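Transcriptional regulator, SorC family (Enterococcus faecalis, PDB 2O0M) probably regulates transcription as a SorC-family DNA-binding protein whose activity is expected to respond to a bound sugar or sugar phosphate. Local coordinates at residues L139-M149 against T166-R177; V157-E165 against A196-R204. One frame throughout, in Å; residues are numbered along the deposited sequence.

Contact 1: L139-M149 against T166-R177; sequences LPNGENTIAVM and TEKRHNLFVPAR
G142 and K168 open the pairing of two parallel strands, 142-148 and 169-175: G142 N donates to K168 O, and from there the backbone bonds alternate in direction until A176 N reaches V148 O. Eight of them run the length of the pair.

Side-chain polar bonds gather at the N-terminal end. E143 and H170 are bridge partners on one face, and H170 ND1 donates to E143 OE2 at 2.7 Å. OE2 accepts on its syn side and lies close to the plane of the imidazole at its edge, although the carboxylate itself is turned 46° from the ring. E143 gets there by bending at chi2 (-66°), which folds its end back over the neighbouring strand. On the other face R169 stretches across, CG opposite the backbone N (chi1 -173°), and its NH1 meets L139 O at 2.9 Å, in the guanidinium plane. R169 NH2 is taken up by L164 O and N136 OD1, so the buried guanidinium is gripped from several sides. A water links N141 OD1 and T166 OG1; T166 OG1 accepts from R169 N, an ST motif.

Further along, the contact turns apolar. I146 CD1 sits over one face of the F173 ring, 4.2 Å from its centroid, while I146 CB is 3.8 Å from F173 CD1. On the opposite face of the sheet T145 CG2 meets V174 CG2 at 3.8 Å, and A147 CB packs on A176 CB. Beyond the strands, the selenium of M149, a selenomethionine, rests with its SE 3.8 Å from R177 CB. With helix 152-159 between them in sequence, the two strands form a beta-alpha-beta unit of the Rossmann-like putative sugar-binding domain.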
loop_
_atom_site.group_PDB
_atom_site.type_symbol
_atom_site.label_atom_id
_atom_site.label_comp_id
_atom_site.label_asym_id
_atom_site.label_seq_id
_atom_site.Cartn_x
_atom_site.Cartn_y
_atom_site.Cartn_z
ATOM N N LEU A 139 -8.831 0.531 -14.340
ATOM C CA LEU A 139 -8.665 -0.889 -14.669
ATOM C C LEU A 139 -9.396 -1.262 -15.972
ATOM O O LEU A 139 -10.611 -1.081 -16.083
ATOM C CB LEU A 139 -9.148 -1.773 -13.520
ATOM C CG LEU A 139 -8.371 -1.652 -12.204
ATOM C CD1 LEU A 139 -9.032 -2.560 -11.195
ATOM C CD2 LEU A 139 -6.896 -2.011 -12.371
ATOM N N PRO A 140 -8.648 -1.763 -16.964
ATOM C CA PRO A 140 -9.287 -2.188 -18.209
ATOM C C PRO A 140 -10.047 -3.497 -18.114
ATOM O O PRO A 140 -9.918 -4.244 -17.144
ATOM C CB PRO A 140 -8.105 -2.392 -19.166
ATOM C CG PRO A 140 -6.937 -1.834 -18.504
ATOM C CD PRO A 140 -7.186 -1.923 -17.040
ATOM N N ASN A 141 -10.819 -3.791 -19.157
ATOM C CA ASN A 141 -11.411 -5.111 -19.300
ATOM C C ASN A 141 -10.331 -6.159 -19.425
ATOM O O ASN A 141 -9.195 -5.846 -19.760
ATOM C CB ASN A 141 -12.319 -5.172 -20.536
ATOM C CG ASN A 141 -13.634 -4.477 -20.320
ATOM O OD1 ASN A 141 -14.074 -4.292 -19.184
ATOM N ND2 ASN A 141 -14.288 -4.103 -21.412
ATOM N N GLY A 142 -10.705 -7.407 -19.174
ATOM C CA GLY A 142 -9.762 -8.513 -19.160
ATOM C C GLY A 142 -9.469 -8.955 -17.739
ATOM O O GLY A 142 -10.294 -8.764 -16.840
ATOM N N GLU A 143 -8.299 -9.549 -17.545
ATOM C CA GLU A 143 -7.909 -10.096 -16.249
ATOM C C GLU A 143 -6.881 -9.178 -15.595
ATOM O O GLU A 143 -5.752 -9.060 -16.071
ATOM C CB GLU A 143 -7.316 -11.499 -16.398
ATOM C CG GLU A 143 -8.195 -12.478 -17.173
ATOM C CD GLU A 143 -9.481 -12.812 -16.470
ATOM O OE1 GLU A 143 -9.439 -13.091 -15.252
ATOM O OE2 GLU A 143 -10.540 -12.819 -17.148
ATOM N N ASN A 144 -7.285 -8.524 -14.512
ATOM C CA ASN A 144 -6.390 -7.650 -13.759
ATOM C C ASN A 144 -5.950 -8.318 -12.474
ATOM O O ASN A 144 -6.731 -9.036 -11.854
ATOM C CB ASN A 144 -7.113 -6.353 -13.410
ATOM C CG ASN A 144 -7.652 -5.641 -14.632
ATOM O OD1 ASN A 144 -8.865 -5.379 -14.748
ATOM N ND2 ASN A 144 -6.763 -5.332 -15.553
ATOM N N THR A 145 -4.694 -8.089 -12.097
ATOM C CA THR A 145 -4.174 -8.528 -10.808
ATOM C C THR A 145 -3.735 -7.286 -10.022
ATOM O O THR A 145 -2.884 -6.518 -10.477
ATOM C CB THR A 145 -3.035 -9.529 -10.976
ATOM O OG1 THR A 145 -3.524 -10.685 -11.674
ATOM C CG2 THR A 145 -2.448 -9.941 -9.623
ATOM N N ILE A 146 -4.371 -7.097 -8.868
ATOM C CA ILE A 146 -4.137 -5.960 -7.992
ATOM C C ILE A 146 -3.423 -6.438 -6.736
ATOM O O ILE A 146 -3.983 -7.197 -5.942
ATOM C CB ILE A 146 -5.446 -5.269 -7.587
ATOM C CG1 ILE A 146 -6.232 -4.824 -8.820
ATOM C CG2 ILE A 146 -5.170 -4.071 -6.685
ATOM C CD1 ILE A 146 -7.287 -5.802 -9.269
ATOM N N ALA A 147 -2.183 -5.991 -6.572
ATOM C CA ALA A 147 -1.360 -6.350 -5.429
ATOM C C ALA A 147 -1.512 -5.279 -4.363
ATOM O O ALA A 147 -1.359 -4.088 -4.634
ATOM C CB ALA A 147 0.065 -6.489 -5.832
ATOM N N VAL A 148 -1.813 -5.700 -3.142
ATOM C CA VAL A 148 -2.133 -4.748 -2.093
ATOM C C VAL A 148 -1.284 -4.945 -0.841
ATOM O O VAL A 148 -0.870 -6.059 -0.514
ATOM C CB VAL A 148 -3.612 -4.811 -1.703
ATOM C CG1 VAL A 148 -4.504 -4.505 -2.905
ATOM C CG2 VAL A 148 -3.967 -6.157 -1.119
HETATM N N MSE A 149 -1.007 -3.833 -0.166
HETATM C CA MSE A 149 -0.488 -3.859 1.183
HETATM C C MSE A 149 -1.604 -3.751 2.217
HETATM O O MSE A 149 -2.736 -3.389 1.901
HETATM C CB MSE A 149 0.556 -2.761 1.394
HETATM C CG MSE A 149 1.813 -2.970 0.588
HETATM SE SE MSE A 149 2.872 -4.544 1.077
HETATM C CE MSE A 149 3.377 -4.019 2.807
ATOM N N THR A 166 -17.186 -7.040 -13.622
ATOM C CA THR A 166 -18.198 -7.042 -14.683
ATOM C C THR A 166 -18.054 -8.308 -15.507
ATOM O O THR A 166 -17.166 -9.127 -15.260
ATOM C CB THR A 166 -18.056 -5.821 -15.632
ATOM O OG1 THR A 166 -16.825 -5.910 -16.355
ATOM C CG2 THR A 166 -18.104 -4.508 -14.872
ATOM N N GLU A 167 -18.929 -8.465 -16.501
ATOM C CA GLU A 167 -18.831 -9.586 -17.431
ATOM C C GLU A 167 -17.453 -9.650 -18.070
ATOM O O GLU A 167 -16.888 -10.734 -18.233
ATOM C CB GLU A 167 -19.867 -9.453 -18.553
ATOM C CG GLU A 167 -21.310 -9.568 -18.123
ATOM C CD GLU A 167 -22.259 -9.025 -19.183
ATOM O OE1 GLU A 167 -22.423 -9.689 -20.234
ATOM O OE2 GLU A 167 -22.834 -7.929 -18.970
ATOM N N LYS A 168 -16.927 -8.479 -18.430
ATOM C CA LYS A 168 -15.680 -8.365 -19.187
ATOM C C LYS A 168 -14.445 -8.012 -18.358
ATOM O O LYS A 168 -13.331 -8.184 -18.842
ATOM C CB LYS A 168 -15.838 -7.310 -20.280
ATOM C CG LYS A 168 -16.897 -7.659 -21.321
ATOM C CD LYS A 168 -16.854 -6.688 -22.488
ATOM C CE LYS A 168 -17.893 -7.053 -23.539
ATOM N NZ LYS A 168 -17.664 -8.421 -24.105
ATOM N N ARG A 169 -14.638 -7.509 -17.135
ATOM C CA ARG A 169 -13.509 -7.154 -16.263
ATOM C C ARG A 169 -13.475 -8.032 -15.019
ATOM O O ARG A 169 -14.398 -7.989 -14.193
ATOM C CB ARG A 169 -13.559 -5.682 -15.839
ATOM C CG ARG A 169 -12.283 -5.264 -15.064
ATOM C CD ARG A 169 -12.225 -3.775 -14.839
ATOM N NE ARG A 169 -13.346 -3.312 -14.024
ATOM C CZ ARG A 169 -13.702 -2.041 -13.883
ATOM N NH1 ARG A 169 -13.027 -1.085 -14.510
ATOM N NH2 ARG A 169 -14.748 -1.710 -13.135
ATOM N N HIS A 170 -12.406 -8.814 -14.897
ATOM C CA HIS A 170 -12.254 -9.735 -13.782
ATOM C C HIS A 170 -11.022 -9.369 -12.987
ATOM O O HIS A 170 -9.903 -9.483 -13.485
ATOM C CB HIS A 170 -12.166 -11.171 -14.274
ATOM C CG HIS A 170 -13.286 -11.544 -15.187
ATOM N ND1 HIS A 170 -13.095 -12.246 -16.359
ATOM C CD2 HIS A 170 -14.610 -11.266 -15.126
ATOM C CE1 HIS A 170 -14.258 -12.408 -16.965
ATOM N NE2 HIS A 170 -15.194 -11.826 -16.236
ATOM N N ASN A 171 -11.237 -8.962 -11.738
ATOM C CA ASN A 171 -10.144 -8.514 -10.871
ATOM C C ASN A 171 -9.767 -9.544 -9.820
ATOM O O ASN A 171 -10.634 -10.073 -9.122
ATOM C CB ASN A 171 -10.544 -7.215 -10.175
ATOM C CG ASN A 171 -10.970 -6.135 -11.147
ATOM O OD1 ASN A 171 -12.021 -5.498 -10.967
ATOM N ND2 ASN A 171 -10.166 -5.914 -12.178
ATOM N N LEU A 172 -8.464 -9.808 -9.712
ATOM C CA LEU A 172 -7.898 -10.688 -8.700
ATOM C C LEU A 172 -7.024 -9.861 -7.742
ATOM O O LEU A 172 -6.134 -9.126 -8.188
ATOM C CB LEU A 172 -7.043 -11.761 -9.362
ATOM C CG LEU A 172 -6.357 -12.769 -8.455
ATOM C CD1 LEU A 172 -7.375 -13.694 -7.830
ATOM C CD2 LEU A 172 -5.305 -13.541 -9.217
ATOM N N PHE A 173 -7.265 -10.010 -6.445
ATOM C CA PHE A 173 -6.498 -9.307 -5.420
ATOM C C PHE A 173 -5.535 -10.266 -4.731
ATOM O O PHE A 173 -5.914 -11.376 -4.337
ATOM C CB PHE A 173 -7.414 -8.626 -4.389
ATOM C CG PHE A 173 -8.326 -7.594 -4.982
ATOM C CD1 PHE A 173 -7.984 -6.247 -4.975
ATOM C CD2 PHE A 173 -9.510 -7.981 -5.611
ATOM C CE1 PHE A 173 -8.841 -5.289 -5.529
ATOM C CE2 PHE A 173 -10.371 -7.028 -6.183
ATOM C CZ PHE A 173 -10.017 -5.681 -6.151
ATOM N N VAL A 174 -4.287 -9.832 -4.607
ATOM C CA VAL A 174 -3.260 -10.596 -3.950
ATOM C C VAL A 174 -2.453 -9.661 -3.058
ATOM O O VAL A 174 -2.370 -8.456 -3.321
ATOM C CB VAL A 174 -2.313 -11.249 -4.979
ATOM C CG1 VAL A 174 -3.065 -12.269 -5.809
ATOM C CG2 VAL A 174 -1.659 -10.201 -5.890
ATOM N N PRO A 175 -1.851 -10.205 -2.001
ATOM C CA PRO A 175 -0.939 -9.369 -1.209
ATOM C C PRO A 175 0.317 -9.014 -2.004
ATOM O O PRO A 175 0.798 -9.848 -2.763
ATOM C CB PRO A 175 -0.565 -10.284 -0.053
ATOM C CG PRO A 175 -0.700 -11.663 -0.632
ATOM C CD PRO A 175 -1.918 -11.583 -1.484
ATOM N N ALA A 176 0.858 -7.806 -1.813
ATOM C CA ALA A 176 2.072 -7.388 -2.524
ATOM C C ALA A 176 3.321 -7.992 -1.888
ATOM O O ALA A 176 4.362 -8.167 -2.549
ATOM C CB ALA A 176 2.197 -5.887 -2.532
ATOM N N ARG A 177 3.210 -8.266 -0.591
ATOM C CA ARG A 177 4.306 -8.826 0.188
ATOM C C ARG A 177 3.833 -9.837 1.215
ATOM O O ARG A 177 2.777 -9.680 1.801
ATOM C CB ARG A 177 5.042 -7.717 0.961
ATOM C CG ARG A 177 5.946 -6.860 0.135
ATOM C CD ARG A 177 7.111 -7.684 -0.399
ATOM N NE ARG A 177 8.209 -6.857 -0.889
ATOM C CZ ARG A 177 9.252 -6.436 -0.178
ATOM N NH1 ARG A 177 9.393 -6.737 1.112
ATOM N NH2 ARG A 177 10.166 -5.697 -0.775
HETATM O O HOH W 1 -16.261 -3.959 -18.030
HETATM O O HOH W 2 -8.257 -11.752 -12.870
#

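Contact 2: V157-E165 against A196-R204; sequences VAENMGSLE and ANKTGGNYR
T199 and L164 make the tight centre of this contact, where helix 188-199 ends against the loop that follows helix 152-159. T199 O accepts two backbone N-H groups: L164 N at 2.8 Å, in the carbonyl plane on a lone pair, and E165 N at 3.1 Å, nearly in line with the C=O bond. The methyl of T199 is well packed too. With CG2 opposite its own carbonyl carbon (chi1 of OG1 66°), T199 CG2 lies 3.8 Å from L164 CD1 and 3.9 Å from M161 CB, while T199 OG1 turns back to M195 O. G200, at positive phi in a Schellman motif, brings its carbonyl O to 3.2 Å from E165 CG.

Toward solvent the fit is looser. K198 lays its aliphatic chain along the end of helix 152-159, CE 3.1 Å from E159 O, yet NZ stops 4.1 Å short of E159 OE1 and a water stands between them, held only weakly by the lysine. E165 OE1 likewise reaches N202 ND2 through water. Direct backbone bonds thus fix the loop on the helix end; between these two segments the charged groups meet through water, while E165 OE2 is held directly by N171 N.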
loop_
_atom_site.group_PDB
_atom_site.type_symbol
_atom_site.label_atom_id
_atom_site.label_comp_id
_atom_site.label_asym_id
_atom_site.label_seq_id
_atom_site.Cartn_x
_atom_site.Cartn_y
_atom_site.Cartn_z
ATOM N N VAL A 157 -10.180 1.154 4.019
ATOM C CA VAL A 157 -10.451 1.333 2.606
ATOM C C VAL A 157 -11.140 0.102 2.027
ATOM O O VAL A 157 -12.164 0.208 1.348
ATOM C CB VAL A 157 -9.147 1.617 1.814
ATOM C CG1 VAL A 157 -9.394 1.473 0.312
ATOM C CG2 VAL A 157 -8.611 3.009 2.151
ATOM N N ALA A 158 -10.570 -1.075 2.290
ATOM C CA ALA A 158 -11.102 -2.318 1.744
ATOM C C ALA A 158 -12.562 -2.535 2.165
ATOM O O ALA A 158 -13.403 -2.903 1.345
ATOM C CB ALA A 158 -10.241 -3.499 2.159
ATOM N N GLU A 159 -12.862 -2.279 3.432
ATOM C CA GLU A 159 -14.223 -2.486 3.965
ATOM C C GLU A 159 -15.248 -1.592 3.271
ATOM O O GLU A 159 -16.450 -1.891 3.276
ATOM C CB GLU A 159 -14.246 -2.210 5.470
ATOM C CG GLU A 159 -13.459 -3.203 6.301
ATOM C CD GLU A 159 -14.104 -4.584 6.381
ATOM O OE1 GLU A 159 -15.300 -4.724 6.001
ATOM O OE2 GLU A 159 -13.411 -5.522 6.846
ATOM N N ASN A 160 -14.777 -0.503 2.669
ATOM C CA ASN A 160 -15.650 0.523 2.098
ATOM C C ASN A 160 -15.592 0.623 0.572
ATOM O O ASN A 160 -15.926 1.662 -0.011
ATOM C CB ASN A 160 -15.323 1.864 2.756
ATOM C CG ASN A 160 -15.833 1.945 4.184
ATOM O OD1 ASN A 160 -17.026 2.136 4.406
ATOM N ND2 ASN A 160 -14.934 1.823 5.157
HETATM N N MSE A 161 -15.222 -0.473 -0.080
HETATM C CA MSE A 161 -15.165 -0.515 -1.541
HETATM C C MSE A 161 -16.519 -0.872 -2.144
HETATM O O MSE A 161 -17.342 -1.521 -1.493
HETATM C CB MSE A 161 -14.157 -1.550 -1.998
HETATM C CG MSE A 161 -12.812 -1.310 -1.456
HETATM SE SE MSE A 161 -12.024 0.110 -2.423
HETATM C CE MSE A 161 -11.643 -0.765 -4.193
ATOM N N GLY A 162 -16.710 -0.474 -3.397
ATOM C CA GLY A 162 -17.896 -0.817 -4.181
ATOM C C GLY A 162 -17.522 -1.750 -5.316
ATOM O O GLY A 162 -16.370 -2.159 -5.456
ATOM N N SER A 163 -18.510 -2.063 -6.144
ATOM C CA SER A 163 -18.372 -3.058 -7.180
ATOM C C SER A 163 -17.396 -2.639 -8.286
ATOM O O SER A 163 -17.437 -1.508 -8.761
ATOM C CB SER A 163 -19.748 -3.334 -7.798
ATOM O OG SER A 163 -19.635 -4.323 -8.803
ATOM N N LEU A 164 -16.537 -3.570 -8.695
ATOM C CA LEU A 164 -15.667 -3.381 -9.865
ATOM C C LEU A 164 -15.794 -4.498 -10.894
ATOM O O LEU A 164 -15.404 -4.311 -12.039
ATOM C CB LEU A 164 -14.187 -3.285 -9.456
ATOM C CG LEU A 164 -13.848 -2.098 -8.562
ATOM C CD1 LEU A 164 -12.406 -2.181 -8.040
ATOM C CD2 LEU A 164 -14.069 -0.778 -9.280
ATOM N N GLU A 165 -16.318 -5.650 -10.488
ATOM C CA GLU A 165 -16.353 -6.819 -11.352
ATOM C C GLU A 165 -17.465 -6.649 -12.381
ATOM O O GLU A 165 -18.547 -6.162 -12.055
ATOM C CB GLU A 165 -16.594 -8.080 -10.517
ATOM C CG GLU A 165 -16.217 -9.366 -11.215
ATOM C CD GLU A 165 -14.744 -9.717 -11.131
ATOM O OE1 GLU A 165 -14.400 -10.826 -11.606
ATOM O OE2 GLU A 165 -13.933 -8.906 -10.617
ATOM N N ALA A 196 -11.733 -8.238 -2.426
ATOM C CA ALA A 196 -12.344 -9.146 -3.392
ATOM C C ALA A 196 -13.843 -9.239 -3.145
ATOM O O ALA A 196 -14.651 -9.107 -4.072
ATOM C CB ALA A 196 -11.707 -10.512 -3.320
ATOM N N ASN A 197 -14.213 -9.436 -1.880
ATOM C CA ASN A 197 -15.616 -9.536 -1.503
ATOM C C ASN A 197 -16.396 -8.290 -1.865
ATOM O O ASN A 197 -17.422 -8.371 -2.522
ATOM C CB ASN A 197 -15.772 -9.797 -0.008
ATOM C CG ASN A 197 -17.235 -9.893 0.414
ATOM O OD1 ASN A 197 -17.979 -10.755 -0.069
ATOM N ND2 ASN A 197 -17.656 -9.007 1.299
ATOM N N LYS A 198 -15.888 -7.136 -1.457
ATOM C CA LYS A 198 -16.631 -5.891 -1.621
ATOM C C LYS A 198 -16.756 -5.448 -3.087
ATOM O O LYS A 198 -17.733 -4.778 -3.458
ATOM C CB LYS A 198 -16.008 -4.782 -0.785
ATOM C CG LYS A 198 -16.032 -5.039 0.703
ATOM C CD LYS A 198 -17.428 -5.001 1.288
ATOM C CE LYS A 198 -17.364 -4.850 2.805
ATOM N NZ LYS A 198 -18.368 -5.673 3.496
ATOM N N THR A 199 -15.773 -5.813 -3.912
ATOM C CA THR A 199 -15.744 -5.411 -5.321
ATOM C C THR A 199 -16.359 -6.428 -6.284
ATOM O O THR A 199 -16.511 -6.133 -7.469
ATOM C CB THR A 199 -14.315 -5.114 -5.810
ATOM O OG1 THR A 199 -13.528 -6.315 -5.807
ATOM C CG2 THR A 199 -13.659 -4.024 -4.951
ATOM N N GLY A 200 -16.686 -7.616 -5.784
ATOM C CA GLY A 200 -17.189 -8.702 -6.622
ATOM C C GLY A 200 -16.117 -9.526 -7.305
ATOM O O GLY A 200 -16.420 -10.366 -8.156
ATOM N N GLY A 201 -14.855 -9.303 -6.936
ATOM C CA GLY A 201 -13.746 -10.022 -7.539
ATOM C C GLY A 201 -13.340 -11.248 -6.762
ATOM O O GLY A 201 -14.142 -11.833 -6.012
ATOM N N ASN A 202 -12.079 -11.634 -6.952
ATOM C CA ASN A 202 -11.518 -12.802 -6.329
ATOM C C ASN A 202 -10.187 -12.473 -5.683
ATOM O O ASN A 202 -9.611 -11.422 -5.948
ATOM C CB ASN A 202 -11.354 -13.899 -7.373
ATOM C CG ASN A 202 -12.674 -14.536 -7.734
ATOM O OD1 ASN A 202 -13.209 -15.329 -6.960
ATOM N ND2 ASN A 202 -13.232 -14.165 -8.884
ATOM N N TYR A 203 -9.710 -13.370 -4.829
ATOM C CA TYR A 203 -8.412 -13.194 -4.193
ATOM C C TYR A 203 -7.644 -14.486 -4.170
ATOM O O TYR A 203 -8.217 -15.582 -4.293
ATOM C CB TYR A 203 -8.543 -12.626 -2.772
ATOM C CG TYR A 203 -9.047 -13.602 -1.719
ATOM C CD1 TYR A 203 -8.160 -14.267 -0.882
ATOM C CD2 TYR A 203 -10.410 -13.826 -1.538
ATOM C CE1 TYR A 203 -8.611 -15.148 0.091
ATOM C CE2 TYR A 203 -10.875 -14.697 -0.561
ATOM C CZ TYR A 203 -9.961 -15.369 0.243
ATOM O OH TYR A 203 -10.389 -16.247 1.213
ATOM N N ARG A 204 -6.334 -14.345 -4.030
ATOM C CA ARG A 204 -5.464 -15.459 -3.724
ATOM C C ARG A 204 -4.528 -15.045 -2.600
ATOM O O ARG A 204 -3.733 -14.131 -2.760
ATOM C CB ARG A 204 -4.678 -15.883 -4.961
ATOM C CG ARG A 204 -5.542 -16.547 -6.030
ATOM C CD ARG A 204 -5.965 -17.939 -5.615
ATOM N NE ARG A 204 -4.829 -18.847 -5.552
ATOM C CZ ARG A 204 -4.275 -19.440 -6.603
ATOM N NH1 ARG A 204 -4.739 -19.242 -7.831
ATOM N NH2 ARG A 204 -3.245 -20.245 -6.416
HETATM O O HOH W 3 -16.141 -7.163 5.447
HETATM O O HOH W 4 -13.519 -6.761 -8.875
HETATM O O HOH W 5 -12.227 -11.957 -10.446
#

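In the fold
Contact 1 is strand pairing within the parallel part of the sheet, and 13 of its 22 touching residues are buried; contact 2 joins a loop to a helix end, with 4 of 12 buried, although both lie at a similar distance from the centre of the chain. The loop held in contact 2 leads straight into strand 169-175 of contact 1. The two meet directly: F173 N probably bonds to N202 O, F173 packs on T199, and strand 202-203 extends the sheet beside 169-175. Backbone bonds run through contact 1, with polar side chains at its N-terminal end and apolar ones further along, whereas contact 2 combines one doubly used carbonyl with water-mediated charges.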